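Local coordinates for protein fructuronate-tagaturonate epimerase UxaE from Cohnella laeviribosi in complex with 1 glycerol (Cohnella laeviribosi, PDB 6IL9) that probably catalyses the reversible epimerisation of fructuronate and tagaturonate, using a zinc ion held in a TIM barrel, at residues 101-104 against 105-109; 201-204 against 205-208; 248-251 against 252-256; 414-417 against 418-421; 470-473 against 474-478. All coordinates share one frame; numbering follows the deposited sequence.

Contact 1. Residues 101-104 against 105-109; sequences GIAG and PGHVQ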
loop_
_atom_site.group_PDB
_atom_site.type_symbol
_atom_site.label_atom_id
_atom_site.label_comp_id
_atom_site.label_asym_id
_atom_site.label_seq_id
_atom_site.Cartn_x
_atom_site.Cartn_y
_atom_site.Cartn_z
ATOM N N GLY A 101 -5.226 -8.236 -7.171
ATOM C CA GLY A 101 -6.496 -7.757 -7.668
ATOM C C GLY A 101 -7.723 -8.482 -7.153
ATOM O O GLY A 101 -8.822 -8.238 -7.675
ATOM N N ILE A 102 -7.586 -9.353 -6.150
ATOM C CA ILE A 102 -8.703 -10.132 -5.620
ATOM C C ILE A 102 -8.960 -9.886 -4.139
ATOM O O ILE A 102 -9.832 -10.542 -3.564
ATOM C CB ILE A 102 -8.503 -11.643 -5.861
ATOM C CG1 ILE A 102 -7.256 -12.145 -5.135
ATOM C CG2 ILE A 102 -8.444 -11.945 -7.352
ATOM C CD1 ILE A 102 -7.077 -13.676 -5.196
ATOM N N ALA A 103 -8.222 -8.988 -3.494
ATOM C CA ALA A 103 -8.377 -8.787 -2.053
ATOM C C ALA A 103 -9.317 -7.642 -1.693
ATOM O O ALA A 103 -9.628 -7.465 -0.508
ATOM C CB ALA A 103 -7.019 -8.518 -1.396
ATOM N N GLY A 104 -9.779 -6.887 -2.672
ATOM C CA GLY A 104 -10.608 -5.728 -2.424
ATOM C C GLY A 104 -11.804 -5.982 -1.526
ATOM O O GLY A 104 -12.000 -5.298 -0.516
ATOM N N PRO A 105 -12.648 -6.959 -1.886
ATOM C CA PRO A 105 -13.852 -7.201 -1.070
ATOM C C PRO A 105 -13.545 -7.563 0.369
ATOM O O PRO A 105 -14.161 -7.003 1.288
ATOM C CB PRO A 105 -14.550 -8.344 -1.815
ATOM C CG PRO A 105 -14.095 -8.181 -3.240
ATOM C CD PRO A 105 -12.656 -7.744 -3.136
ATOM N N GLY A 106 -12.606 -8.484 0.586
ATOM C CA GLY A 106 -12.198 -8.812 1.945
ATOM C C GLY A 106 -11.683 -7.600 2.696
ATOM O O GLY A 106 -11.962 -7.433 3.884
ATOM N N HIS A 107 -10.930 -6.734 2.007
ATOM C CA HIS A 107 -10.444 -5.499 2.622
ATOM C C HIS A 107 -11.593 -4.593 3.031
ATOM O O HIS A 107 -11.594 -4.036 4.135
ATOM C CB HIS A 107 -9.506 -4.771 1.663
ATOM C CG HIS A 107 -8.131 -5.353 1.639
ATOM N ND1 HIS A 107 -7.261 -5.173 0.589
ATOM C CD2 HIS A 107 -7.481 -6.122 2.543
ATOM C CE1 HIS A 107 -6.125 -5.797 0.854
ATOM N NE2 HIS A 107 -6.232 -6.377 2.036
ATOM N N VAL A 108 -12.574 -4.430 2.144
ATOM C CA VAL A 108 -13.751 -3.627 2.461
ATOM C C VAL A 108 -14.507 -4.218 3.649
ATOM O O VAL A 108 -14.924 -3.496 4.565
ATOM C CB VAL A 108 -14.658 -3.507 1.226
ATOM C CG1 VAL A 108 -15.973 -2.846 1.626
ATOM C CG2 VAL A 108 -13.952 -2.719 0.126
ATOM N N GLN A 109 -14.715 -5.541 3.641
ATOM C CA GLN A 109 -15.394 -6.200 4.756
ATOM C C GLN A 109 -14.696 -5.941 6.081
ATOM O O GLN A 109 -15.355 -5.877 7.132
ATOM C CB GLN A 109 -15.482 -7.711 4.509
ATOM C CG GLN A 109 -16.391 -8.091 3.346
ATOM C CD GLN A 109 -15.990 -9.417 2.749
ATOM O OE1 GLN A 109 -15.200 -10.153 3.339
ATOM N NE2 GLN A 109 -16.509 -9.722 1.567
HETATM O O HOH W 1 -11.480 -10.273 -1.325
#
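Ala-103 sets its methyl over one face of the His-107 imidazole, where the first turn of helix 104-111 grows out of the loop that follows barrel strand 93-96. CB of Ala-103 stands 4.0 Å from the ring centroid, 28° off the normal, a CH-pi contact whose shortest approach is 3.6 Å to CE1 of His-107. With chi1 at -79° the ring lies beside its own backbone N and folds back along the turn, which also brings the carbonyl O of Ala-103 over a ring face. That same oxygen accepts the backbone N-H of His-107 at 2.9 Å, and the next rung runs from Val-108 N to Gly-104 O. Gly-106 N gives its hydrogen to a water 2.8 Å away, which probably donates to Ile-102 O. At the far end of the imidazole, NE2 of His-107 is hydrogen-bonded to Asn-371 OD1. A leucine in place of His-107 would probably lose the flat face under the Ala-103 methyl and leave Asn-371 OD1 without this partner. The buried ring therefore serves two chemistries at once, an apolar face for the alanine and a polar nitrogen for helix 369-382.

Contact 2. Residues 201-204 against 205-208; sequences RKYE and ELPE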
loop_
_atom_site.group_PDB
_atom_site.type_symbol
_atom_site.label_atom_id
_atom_site.label_comp_id
_atom_site.label_asym_id
_atom_site.label_seq_id
_atom_site.Cartn_x
_atom_site.Cartn_y
_atom_site.Cartn_z
ATOM N N ARG A 201 33.559 19.987 6.388
ATOM C CA ARG A 201 34.233 20.355 5.145
ATOM C C ARG A 201 33.258 20.379 3.972
ATOM O O ARG A 201 33.238 21.331 3.182
ATOM C CB ARG A 201 35.373 19.382 4.858
ATOM C CG ARG A 201 36.735 20.034 4.766
ATOM C CD ARG A 201 37.791 19.152 5.385
ATOM N NE ARG A 201 37.621 17.742 5.041
ATOM C CZ ARG A 201 37.871 16.744 5.884
ATOM N NH1 ARG A 201 37.693 15.483 5.512
ATOM N NH2 ARG A 201 38.287 17.020 7.111
ATOM N N LYS A 202 32.468 19.316 3.822
ATOM C CA LYS A 202 31.450 19.293 2.778
ATOM C C LYS A 202 30.426 20.398 3.004
ATOM O O LYS A 202 29.959 21.031 2.045
ATOM C CB LYS A 202 30.798 17.906 2.737
ATOM C CG LYS A 202 29.649 17.742 1.752
ATOM C CD LYS A 202 29.928 18.404 0.405
ATOM C CE LYS A 202 28.635 18.928 -0.201
ATOM N NZ LYS A 202 28.452 20.396 0.006
ATOM N N TYR A 203 30.089 20.665 4.270
ATOM C CA TYR A 203 29.158 21.744 4.586
ATOM C C TYR A 203 29.689 23.094 4.115
ATOM O O TYR A 203 28.921 23.944 3.644
ATOM C CB TYR A 203 28.882 21.774 6.092
ATOM C CG TYR A 203 27.945 22.872 6.556
ATOM C CD1 TYR A 203 26.563 22.712 6.486
ATOM C CD2 TYR A 203 28.436 24.067 7.076
ATOM C CE1 TYR A 203 25.705 23.720 6.907
ATOM C CE2 TYR A 203 27.589 25.069 7.506
ATOM C CZ TYR A 203 26.224 24.887 7.422
ATOM O OH TYR A 203 25.385 25.883 7.841
ATOM N N GLU A 204 31.002 23.310 4.227
ATOM C CA GLU A 204 31.558 24.613 3.880
ATOM C C GLU A 204 31.599 24.854 2.375
ATOM O O GLU A 204 31.774 26.003 1.952
ATOM C CB GLU A 204 32.960 24.768 4.476
ATOM C CG GLU A 204 32.976 24.931 5.994
ATOM C CD GLU A 204 32.627 26.334 6.460
ATOM O OE1 GLU A 204 32.917 26.650 7.637
ATOM O OE2 GLU A 204 32.070 27.116 5.656
ATOM N N GLU A 205 31.444 23.812 1.559
ATOM C CA GLU A 205 31.324 23.992 0.116
ATOM C C GLU A 205 29.946 24.497 -0.310
ATOM O O GLU A 205 29.767 24.852 -1.482
ATOM C CB GLU A 205 31.641 22.679 -0.606
ATOM C CG GLU A 205 32.985 22.091 -0.223
ATOM C CD GLU A 205 33.378 20.908 -1.076
ATOM O OE1 GLU A 205 34.586 20.593 -1.123
ATOM O OE2 GLU A 205 32.487 20.293 -1.703
ATOM N N LEU A 206 28.975 24.546 0.603
ATOM C CA LEU A 206 27.657 25.068 0.272
ATOM C C LEU A 206 27.706 26.590 0.107
ATOM O O LEU A 206 28.577 27.256 0.669
ATOM C CB LEU A 206 26.656 24.701 1.368
ATOM C CG LEU A 206 26.306 23.219 1.453
ATOM C CD1 LEU A 206 25.467 22.930 2.691
ATOM C CD2 LEU A 206 25.595 22.773 0.192
ATOM N N PRO A 207 26.777 27.169 -0.663
ATOM C CA PRO A 207 26.737 28.632 -0.784
ATOM C C PRO A 207 26.477 29.298 0.559
ATOM O O PRO A 207 25.782 28.755 1.420
ATOM C CB PRO A 207 25.575 28.878 -1.757
ATOM C CG PRO A 207 25.389 27.586 -2.481
ATOM C CD PRO A 207 25.793 26.504 -1.531
ATOM N N GLU A 208 27.032 30.503 0.734
ATOM C CA GLU A 208 26.860 31.192 2.007
ATOM C C GLU A 208 25.392 31.507 2.283
ATOM O O GLU A 208 24.955 31.475 3.439
ATOM C CB GLU A 208 27.684 32.477 2.045
ATOM C CG GLU A 208 27.252 33.451 3.146
ATOM C CD GLU A 208 28.310 34.487 3.475
ATOM O OE1 GLU A 208 29.389 34.443 2.843
ATOM O OE2 GLU A 208 28.062 35.340 4.363
HETATM O O HOH W 2 30.965 27.586 -0.123
#
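This is a local contact round a helix C-terminus, at the surface, where helix 196-204 gives way to the short link leading into helix 208-218, well away from the core of the TIM-barrel chain. Leu-206 folds back on the last turn: its backbone N donates to Tyr-203 O at 3.1 Å, the donor standing well above the carbonyl plane, and its CD1 lies 4.0 Å from Tyr-203 CD1, the two side chains crossing at about a right angle. CG of the tyrosine lies anti to its backbone N (chi1 179°), which sends the ring toward Met-238 and Val-241 of helix 234-259, while its OH bonds Glu-215 OE1. Val-241 also touches Leu-206, so the pair shares one apolar neighbour. Glu-205 N closes the turn on Lys-202 O at 3.2 Å and has a weak, long bond to Arg-201 O as well. The bent Lys-202 chain carries NZ to 3.7 Å from Leu-206 CD2; its charge is 4.4 Å from Glu-205 OE2, close enough for a probable weak attraction, though beyond a salt bridge. Across the exit from the turn, one water donates to both Leu-206 O and Glu-204 O, the latter at 2.7 Å.

Contact 3. Residues 248-251 against 252-256; sequences IQFM and IYIYE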
loop_
_atom_site.group_PDB
_atom_site.type_symbol
_atom_site.label_atom_id
_atom_site.label_comp_id
_atom_site.label_asym_id
_atom_site.label_seq_id
_atom_site.Cartn_x
_atom_site.Cartn_y
_atom_site.Cartn_z
ATOM N N ILE A 248 15.007 17.740 0.444
ATOM C CA ILE A 248 14.039 18.799 0.731
ATOM C C ILE A 248 13.744 19.598 -0.528
ATOM O O ILE A 248 12.586 19.897 -0.842
ATOM C CB ILE A 248 14.568 19.706 1.853
ATOM C CG1 ILE A 248 14.637 18.930 3.172
ATOM C CG2 ILE A 248 13.704 20.982 1.996
ATOM C CD1 ILE A 248 15.454 19.651 4.240
ATOM N N GLN A 249 14.795 19.965 -1.265
ATOM C CA GLN A 249 14.595 20.715 -2.501
ATOM C C GLN A 249 13.742 19.929 -3.480
ATOM O O GLN A 249 12.913 20.504 -4.196
ATOM C CB GLN A 249 15.945 21.062 -3.123
ATOM C CG GLN A 249 16.751 22.014 -2.296
ATOM C CD GLN A 249 16.046 23.333 -2.106
ATOM O OE1 GLN A 249 15.820 23.777 -0.975
ATOM N NE2 GLN A 249 15.681 23.970 -3.216
ATOM N N PHE A 250 13.932 18.610 -3.511
ATOM C CA PHE A 250 13.172 17.744 -4.405
ATOM C C PHE A 250 11.711 17.674 -3.981
ATOM O O PHE A 250 10.814 17.703 -4.829
ATOM C CB PHE A 250 13.815 16.352 -4.426
ATOM C CG PHE A 250 13.112 15.357 -5.316
ATOM C CD1 PHE A 250 12.992 15.581 -6.682
ATOM C CD2 PHE A 250 12.599 14.183 -4.783
ATOM C CE1 PHE A 250 12.354 14.661 -7.501
ATOM C CE2 PHE A 250 11.956 13.255 -5.594
ATOM C CZ PHE A 250 11.827 13.498 -6.954
ATOM N N MET A 251 11.459 17.584 -2.670
ATOM C CA MET A 251 10.093 17.634 -2.157
ATOM C C MET A 251 9.385 18.908 -2.607
ATOM O O MET A 251 8.255 18.868 -3.110
ATOM C CB MET A 251 10.107 17.551 -0.622
ATOM C CG MET A 251 10.647 16.255 -0.015
ATOM S SD MET A 251 11.111 16.398 1.756
ATOM C CE MET A 251 12.197 14.980 1.876
ATOM N N ILE A 252 10.038 20.055 -2.415
ATOM C CA ILE A 252 9.421 21.332 -2.756
ATOM C C ILE A 252 9.152 21.408 -4.254
ATOM O O ILE A 252 8.087 21.861 -4.684
ATOM C CB ILE A 252 10.313 22.495 -2.289
ATOM C CG1 ILE A 252 10.400 22.502 -0.762
ATOM C CG2 ILE A 252 9.768 23.823 -2.805
ATOM C CD1 ILE A 252 11.645 23.193 -0.224
ATOM N N TYR A 253 10.120 20.974 -5.063
ATOM C CA TYR A 253 9.998 21.044 -6.518
ATOM C C TYR A 253 8.806 20.233 -7.011
ATOM O O TYR A 253 8.018 20.699 -7.844
ATOM C CB TYR A 253 11.298 20.545 -7.148
ATOM C CG TYR A 253 11.224 20.168 -8.615
ATOM C CD1 TYR A 253 11.222 21.147 -9.607
ATOM C CD2 TYR A 253 11.196 18.830 -9.007
ATOM C CE1 TYR A 253 11.182 20.800 -10.954
ATOM C CE2 TYR A 253 11.147 18.473 -10.351
ATOM C CZ TYR A 253 11.136 19.464 -11.317
ATOM O OH TYR A 253 11.092 19.119 -12.652
ATOM N N ILE A 254 8.656 19.014 -6.496
ATOM C CA ILE A 254 7.531 18.167 -6.888
ATOM C C ILE A 254 6.217 18.767 -6.400
ATOM O O ILE A 254 5.218 18.805 -7.134
ATOM C CB ILE A 254 7.735 16.737 -6.352
ATOM C CG1 ILE A 254 8.931 16.054 -7.039
ATOM C CG2 ILE A 254 6.464 15.920 -6.505
ATOM C CD1 ILE A 254 8.828 15.970 -8.561
ATOM N N TYR A 255 6.183 19.222 -5.145
ATOM C CA TYR A 255 4.956 19.820 -4.625
ATOM C C TYR A 255 4.498 20.980 -5.505
ATOM O O TYR A 255 3.325 21.059 -5.896
ATOM C CB TYR A 255 5.143 20.298 -3.180
ATOM C CG TYR A 255 3.867 20.954 -2.709
ATOM C CD1 TYR A 255 2.757 20.178 -2.372
ATOM C CD2 TYR A 255 3.741 22.341 -2.661
ATOM C CE1 TYR A 255 1.566 20.751 -1.999
ATOM C CE2 TYR A 255 2.538 22.931 -2.276
ATOM C CZ TYR A 255 1.462 22.127 -1.942
ATOM O OH TYR A 255 0.266 22.698 -1.569
ATOM N N GLU A 256 5.421 21.881 -5.847
ATOM C CA GLU A 256 5.027 23.060 -6.605
ATOM C C GLU A 256 4.709 22.719 -8.056
ATOM O O GLU A 256 3.796 23.314 -8.637
ATOM C CB GLU A 256 6.124 24.125 -6.520
ATOM C CG GLU A 256 6.277 24.692 -5.123
ATOM C CD GLU A 256 7.469 25.634 -4.968
ATOM O OE1 GLU A 256 8.323 25.710 -5.879
ATOM O OE2 GLU A 256 7.548 26.305 -3.917
#
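Helix 234-259, one of the helices packed outside the parallel barrel, presents here two i to i+4 side-chain pairs on different sides of the same two turns. In the first, Phe-250 and Ile-254 lie side by side and point the same way. CG1 of Ile-254 sits over one face of the phenyl ring, 4.0 Å from its centroid, 22° off the normal and offset toward the rim; the nearest ring atom is Phe-250 CE1, at 3.7 Å. CG of the phenylalanine is anti to its backbone N (chi1 180°), which swings the ring along the helix to meet the isoleucine. Both residues also touch Leu-181 of barrel strand 178-182. In the second pair Ile-248 CG2 meets Ile-252 CD1 at 3.7 Å, again with the side chains parallel in direction, and here the cover is helix 281-293: Leu-286 and Glu-290 against Ile-248, Leu-291 against Ile-252. Met-251 reaches the same Leu-291 and also Cys-183.

Tyr-253 adds a looser contact, its CD2 being 4.4 Å from Phe-250 CD1, and sends its hydroxyl off to Glu-165 OE1 and Lys-257 NZ. Beneath the side chains the ladder is regular: Ile-252 N to Ile-248 O and Ile-254 N to Phe-250 O are both 3.0 Å, the latter with an N-H...O angle of 167°. With backbone polarity spent inside the helix and a CH-pi contact joining Phe-250 to Ile-254, the apolar surfaces can pack on strand 178-182 and helix 281-293, while the phenol of Tyr-253 keeps polar company of its own.

Contact 4. Residues 414-417 against 418-421; sequences IRPL and ADVS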
loop_
_atom_site.group_PDB
_atom_site.type_symbol
_atom_site.label_atom_id
_atom_site.label_comp_id
_atom_site.label_asym_id
_atom_site.label_seq_id
_atom_site.Cartn_x
_atom_site.Cartn_y
_atom_site.Cartn_z
ATOM N N ILE A 414 14.277 -22.995 7.511
ATOM C CA ILE A 414 13.073 -23.477 6.838
ATOM C C ILE A 414 13.166 -24.995 6.669
ATOM O O ILE A 414 14.105 -25.495 6.045
ATOM C CB ILE A 414 12.891 -22.781 5.482
ATOM C CG1 ILE A 414 12.952 -21.253 5.653
ATOM C CG2 ILE A 414 11.555 -23.188 4.843
ATOM C CD1 ILE A 414 12.901 -20.475 4.326
ATOM N N ARG A 415 12.192 -25.721 7.215
ATOM C CA ARG A 415 12.187 -27.174 7.080
ATOM C C ARG A 415 12.118 -27.564 5.605
ATOM O O ARG A 415 11.378 -26.937 4.830
ATOM C CB ARG A 415 10.998 -27.794 7.826
ATOM C CG ARG A 415 11.109 -27.840 9.342
ATOM C CD ARG A 415 9.744 -28.136 9.982
ATOM N NE ARG A 415 8.808 -27.047 9.721
ATOM C CZ ARG A 415 7.487 -27.103 9.870
ATOM N NH1 ARG A 415 6.891 -28.209 10.307
ATOM N NH2 ARG A 415 6.759 -26.028 9.587
ATOM N N PRO A 416 12.870 -28.581 5.179
ATOM C CA PRO A 416 12.733 -29.066 3.801
ATOM C C PRO A 416 11.322 -29.569 3.555
ATOM O O PRO A 416 10.695 -30.158 4.440
ATOM C CB PRO A 416 13.759 -30.204 3.716
ATOM C CG PRO A 416 14.737 -29.920 4.844
ATOM C CD PRO A 416 13.933 -29.282 5.925
ATOM N N LEU A 417 10.829 -29.320 2.338
ATOM C CA LEU A 417 9.464 -29.706 1.987
ATOM C C LEU A 417 9.249 -31.202 2.185
ATOM O O LEU A 417 8.176 -31.632 2.627
ATOM C CB LEU A 417 9.172 -29.303 0.539
ATOM C CG LEU A 417 8.791 -27.846 0.254
ATOM C CD1 LEU A 417 8.707 -27.589 -1.251
ATOM C CD2 LEU A 417 7.472 -27.487 0.937
ATOM N N ALA A 418 10.274 -32.007 1.902
ATOM C CA ALA A 418 10.179 -33.452 2.087
ATOM C C ALA A 418 10.010 -33.860 3.545
ATOM O O ALA A 418 9.665 -35.020 3.806
ATOM C CB ALA A 418 11.416 -34.127 1.492
ATOM N N ASP A 419 10.223 -32.947 4.494
ATOM C CA ASP A 419 10.082 -33.234 5.915
ATOM C C ASP A 419 8.759 -32.761 6.503
ATOM O O ASP A 419 8.549 -32.909 7.708
ATOM C CB ASP A 419 11.234 -32.595 6.700
ATOM C CG ASP A 419 12.575 -33.258 6.421
ATOM O OD1 ASP A 419 12.595 -34.418 5.949
ATOM O OD2 ASP A 419 13.614 -32.609 6.673
ATOM N N VAL A 420 7.869 -32.183 5.700
ATOM C CA VAL A 420 6.619 -31.631 6.203
ATOM C C VAL A 420 5.466 -32.266 5.436
ATOM O O VAL A 420 5.551 -32.457 4.220
ATOM C CB VAL A 420 6.590 -30.089 6.092
ATOM C CG1 VAL A 420 7.775 -29.501 6.832
ATOM C CG2 VAL A 420 6.654 -29.662 4.658
ATOM N N SER A 421 4.407 -32.618 6.156
ATOM C CA SER A 421 3.245 -33.238 5.536
ATOM C C SER A 421 2.352 -32.172 4.915
ATOM O O SER A 421 2.485 -30.980 5.190
ATOM C CB SER A 421 2.449 -34.046 6.555
ATOM O OG SER A 421 1.812 -33.188 7.487
#
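Val-420 packs against Arg-415 in the long connection between helices 384-402 and 432-440, where the chain makes a short 3-10 turn. The apolar part of the contact rests on Val-420 CG1, which lies over one face of the guanidinium, 3.6 Å above its plane and offset toward the rim, and at the same time 3.8 Å from Arg-415 CB. The bend of the arginine at chi3 (-65°) curls its end round this methyl. The other methyl, Val-420 CG2, is 4.4 Å from Leu-417 CD2. On the backbone side, Val-420 CG2 comes within 3.2 Å of Leu-417 O.

Between Pro-416 and Asp-419 the touch is a van der Waals one: carboxylate oxygen OD2 of Asp-419 rests 3.4 Å from both CG and CD of the proline ring, against their CH groups.

The hydrogen bonds across the turn are both i to i+3. Asp-419 N reaches Pro-416 O at 2.8 Å, and Val-420 N reaches Leu-417 O at 3.1 Å; each donor stands well above the plane of its carbonyl, consistent with the tight turn.

The arginine's charge is met by a salt bridge from NH2 to Glu-431 OE2 and a cation-pi contact with Tyr-428, and NH2 is also hydrogen-bonded to Ser-427 OG. The turn rests against helix 384-402, where Arg-388 bonds Leu-417 O through NH1 and Val-420 O through NH2, and His-391 and Gln-392 touch Leu-417. Leu-425 and Tyr-428, in the segment leading into helix 432-440, cover Val-420.

Contact 5. Residues 470-473 against 474-478; sequences EDYE and AALRS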
loop_
_atom_site.group_PDB
_atom_site.type_symbol
_atom_site.label_atom_id
_atom_site.label_comp_id
_atom_site.label_asym_id
_atom_site.label_seq_id
_atom_site.Cartn_x
_atom_site.Cartn_y
_atom_site.Cartn_z
ATOM N N GLU A 470 -14.418 -17.442 -0.391
ATOM C CA GLU A 470 -14.932 -17.189 0.949
ATOM C C GLU A 470 -13.857 -17.425 2.003
ATOM O O GLU A 470 -13.768 -16.674 2.980
ATOM C CB GLU A 470 -16.156 -18.060 1.231
ATOM C CG GLU A 470 -17.474 -17.331 1.037
ATOM C CD GLU A 470 -18.664 -18.145 1.522
ATOM O OE1 GLU A 470 -19.768 -17.567 1.623
ATOM O OE2 GLU A 470 -18.497 -19.357 1.801
ATOM N N ASP A 471 -13.023 -18.453 1.816
ATOM C CA ASP A 471 -11.930 -18.697 2.755
ATOM C C ASP A 471 -10.933 -17.550 2.742
ATOM O O ASP A 471 -10.444 -17.145 3.799
ATOM C CB ASP A 471 -11.198 -20.003 2.423
ATOM C CG ASP A 471 -12.011 -21.244 2.748
ATOM O OD1 ASP A 471 -13.088 -21.135 3.369
ATOM O OD2 ASP A 471 -11.554 -22.346 2.382
ATOM N N TYR A 472 -10.591 -17.045 1.551
ATOM C CA TYR A 472 -9.622 -15.954 1.461
ATOM C C TYR A 472 -10.148 -14.705 2.156
ATOM O O TYR A 472 -9.414 -14.032 2.896
ATOM C CB TYR A 472 -9.293 -15.663 -0.014
ATOM C CG TYR A 472 -8.233 -14.575 -0.240
ATOM C CD1 TYR A 472 -7.041 -14.568 0.484
ATOM C CD2 TYR A 472 -8.424 -13.575 -1.190
ATOM C CE1 TYR A 472 -6.080 -13.586 0.270
ATOM C CE2 TYR A 472 -7.460 -12.585 -1.409
ATOM C CZ TYR A 472 -6.282 -12.607 -0.677
ATOM O OH TYR A 472 -5.302 -11.645 -0.868
ATOM N N GLU A 473 -11.426 -14.383 1.948
ATOM C CA GLU A 473 -11.962 -13.178 2.566
ATOM C C GLU A 473 -12.081 -13.324 4.073
ATOM O O GLU A 473 -11.851 -12.352 4.803
ATOM C CB GLU A 473 -13.292 -12.830 1.913
ATOM C CG GLU A 473 -13.041 -12.463 0.475
ATOM C CD GLU A 473 -14.277 -12.226 -0.326
ATOM O OE1 GLU A 473 -15.396 -12.361 0.219
ATOM O OE2 GLU A 473 -14.113 -11.903 -1.524
ATOM N N ALA A 474 -12.382 -14.530 4.567
ATOM C CA ALA A 474 -12.380 -14.740 6.015
ATOM C C ALA A 474 -10.982 -14.570 6.577
ATOM O O ALA A 474 -10.802 -14.050 7.687
ATOM C CB ALA A 474 -12.912 -16.132 6.357
ATOM N N ALA A 475 -9.978 -15.020 5.827
ATOM C CA ALA A 475 -8.601 -14.858 6.275
ATOM C C ALA A 475 -8.205 -13.386 6.317
ATOM O O ALA A 475 -7.535 -12.946 7.259
ATOM C CB ALA A 475 -7.665 -15.647 5.369
ATOM N N LEU A 476 -8.601 -12.605 5.303
ATOM C CA LEU A 476 -8.277 -11.182 5.331
ATOM C C LEU A 476 -8.976 -10.483 6.489
ATOM O O LEU A 476 -8.358 -9.678 7.199
ATOM C CB LEU A 476 -8.655 -10.528 4.001
ATOM C CG LEU A 476 -7.838 -10.989 2.795
ATOM C CD1 LEU A 476 -8.476 -10.445 1.540
ATOM C CD2 LEU A 476 -6.363 -10.556 2.902
ATOM N N ARG A 477 -10.266 -10.781 6.702
ATOM C CA ARG A 477 -10.985 -10.176 7.819
ATOM C C ARG A 477 -10.275 -10.453 9.133
ATOM O O ARG A 477 -10.108 -9.550 9.965
ATOM C CB ARG A 477 -12.420 -10.702 7.867
ATOM C CG ARG A 477 -13.249 -10.191 6.702
ATOM C CD ARG A 477 -14.739 -10.465 6.918
ATOM N NE ARG A 477 -15.011 -11.882 7.150
ATOM C CZ ARG A 477 -15.377 -12.745 6.206
ATOM N NH1 ARG A 477 -15.507 -12.351 4.949
ATOM N NH2 ARG A 477 -15.621 -14.013 6.520
ATOM N N SER A 478 -9.808 -11.686 9.317
ATOM C CA SER A 478 -9.165 -12.051 10.573
ATOM C C SER A 478 -7.798 -11.395 10.699
ATOM O O SER A 478 -7.441 -10.855 11.755
ATOM C CB SER A 478 -9.036 -13.575 10.653
ATOM O OG SER A 478 -8.265 -13.952 11.778
HETATM O O HOH W 3 -16.763 -13.287 2.244
#
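Tyr-472 and Leu-476 pair one turn apart on helix 469-487, the last helix of this TIM-barrel chain. Along the backbone, Leu-476 N donates to Tyr-472 O at 2.9 Å, and Arg-477 N to Glu-473 O at 2.9 Å with an N-H...O angle of 169°; Ala-474 and Ala-475 bond back to Glu-470 and Asp-471 in the same way. The phenol of Tyr-472 is bonded to Asn-371 O, and Asp-471 OD2 forms a salt bridge with Arg-468. CD1 of Leu-476 lies over one face of the tyrosine ring, 3.9 Å from the centroid and 18° off the normal, the ring being carried there by a CG anti to the backbone N (chi1 -177°). Replacing Tyr-472 with an alanine would probably leave Asn-371 O without this hydroxyl and open a gap beside the Leu-476 methyl.

Arg-477 bends at chi3 and lays one guanidinium face over Glu-473 O. Its NH1 is hydrogen-bonded to Gln-109 OE1, while Gln-109 NE2 goes to Glu-473 OE1, so the glutamine serves both charged residues. Glu-473 OE1 and Arg-477 NH1 are themselves 4.7 Å apart, and a water in the guanidinium plane spans them, donating to Glu-473 OE1 at 2.6 Å and accepting from Arg-477 NH1 at 3.1 Å.

How the contacts relate
Contacts 1 and 5 form a single neighbourhood, their centres 9 Å apart: helices 104-111 and 469-487 touch where Pro-105 CB meets Glu-473 OE2 at 3.6 Å, the preceding loop sets Ala-103 on Tyr-472, and Asn-371 bonds to both His-107 and Tyr-472. Bound glycerol lies about 11 Å from the His-107 side chain and about 13 Å from that of Leu-476, placing this pair outside direct reach of the ligand. Contact 3 is across the chain's centre, about 26 Å from contact 1 by nearest atoms, with the Met-251 side chain about 13 Å from the zinc ion bound by His-161, Asp-273 and His-343. Contact 2 approaches contact 3 to about 9 Å, and contact 4 approaches contact 5 to about 17 Å, nearest atoms in each case.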